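Local coordinates for response regulator receiver domain protein (CheY) (Rhodospirillum rubrum, PDB 3HEB) that probably acts as a phosphorylation-dependent receiver in two-component signal transduction, at residues F125-A128 and I129-L132. Sequence-based numbering, arbitrary orientation.
Sequences FANA and IRQL
F125 and I129 meet one helical turn apart. The methyl CD1 of I129 lies 3.5 Å from CE1 of F125, approaching the ring obliquely. I129 has CG1 beside its own backbone N (chi1 -59°) and an extended chain beyond, which carries CD1 back toward that ring. On another side of the helix, R130 also folds back. Its chain runs extended to CD, then bends at chi3 (-56°), which brings one guanidinium face over the preceding turn. R130 NH1 sits 3.4 Å from N127 CA. A126 O lies over a face of the guanidinium, offset toward the rim. NH2 of R130 is hydrogen-bonded to N23 OD1 on helix 14-26. With an alanine here, N23 would probably lose this partner and the turn at A126 and N127 its guanidinium cover. Backbone hydrogen bonds of the helix run alongside: I129 N to F125 O is 3.2 Å and L132 N to A128 O is 2.8 Å. I129 also packs on I20 and I24, and the F125 ring stands edge-to-face with H16. A128, Q131 and L132 pack against the second subunit. These are i to i+3 and i to i+4 side-chain contacts along helix 122-136, the last helix of a CheY-like receiver fold, here at a dimer interface.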
# COMPACT_ATOMS: atom_id res chain seq x y z
N PHE A 125 15.97 -8.57 6.72
CA PHE A 125 14.67 -9.18 6.52
C PHE A 125 13.81 -8.96 7.77
O PHE A 125 12.67 -8.51 7.69
CB PHE A 125 14.86 -10.68 6.25
CG PHE A 125 13.60 -11.41 5.89
CD1 PHE A 125 12.38 -10.75 5.77
CD2 PHE A 125 13.63 -12.78 5.66
CE1 PHE A 125 11.23 -11.43 5.45
CE2 PHE A 125 12.47 -13.47 5.33
CZ PHE A 125 11.27 -12.79 5.22
N ALA A 126 14.36 -9.28 8.94
CA ALA A 126 13.65 -9.14 10.21
C ALA A 126 13.29 -7.68 10.47
O ALA A 126 12.16 -7.37 10.86
CB ALA A 126 14.50 -9.68 11.35
N ASN A 127 14.25 -6.79 10.25
CA ASN A 127 14.02 -5.36 10.45
C ASN A 127 12.92 -4.84 9.53
O ASN A 127 12.11 -4.01 9.94
CB ASN A 127 15.29 -4.57 10.17
CG ASN A 127 14.99 -3.12 9.86
OD1 ASN A 127 14.69 -2.33 10.76
ND2 ASN A 127 15.03 -2.77 8.58
N ALA A 128 12.91 -5.30 8.28
CA ALA A 128 11.91 -4.86 7.32
C ALA A 128 10.50 -5.23 7.77
O ALA A 128 9.57 -4.45 7.59
CB ALA A 128 12.20 -5.44 5.95
N ILE A 129 10.35 -6.41 8.36
CA ILE A 129 9.06 -6.88 8.84
C ILE A 129 8.62 -6.02 10.02
O ILE A 129 7.43 -5.70 10.20
CB ILE A 129 9.15 -8.35 9.31
CG1 ILE A 129 9.62 -9.23 8.15
CG2 ILE A 129 7.80 -8.81 9.84
CD1 ILE A 129 9.81 -10.69 8.52
N ARG A 130 9.59 -5.64 10.83
CA ARG A 130 9.35 -4.80 11.99
C ARG A 130 8.83 -3.48 11.42
O ARG A 130 7.85 -2.90 11.90
CB ARG A 130 10.68 -4.60 12.71
CG ARG A 130 10.64 -3.98 14.08
CD ARG A 130 12.05 -4.10 14.66
NE ARG A 130 12.48 -5.50 14.66
CZ ARG A 130 13.67 -5.94 14.25
NH1 ARG A 130 14.59 -5.10 13.80
NH2 ARG A 130 13.93 -7.23 14.29
N GLN A 131 9.48 -3.02 10.35
CA GLN A 131 9.09 -1.78 9.69
C GLN A 131 7.68 -1.90 9.13
O GLN A 131 6.91 -0.94 9.14
CB GLN A 131 10.08 -1.45 8.59
CG GLN A 131 10.49 -0.00 8.55
CD GLN A 131 10.81 0.54 9.93
OE1 GLN A 131 10.01 1.26 10.53
NE2 GLN A 131 11.98 0.16 10.46
N LEU A 132 7.35 -3.09 8.63
CA LEU A 132 6.02 -3.39 8.07
C LEU A 132 4.97 -3.32 9.20
O LEU A 132 3.86 -2.79 9.02
CB LEU A 132 6.04 -4.80 7.47
CG LEU A 132 4.96 -5.32 6.50
CD1 LEU A 132 4.87 -6.84 6.64
CD2 LEU A 132 3.62 -4.72 6.81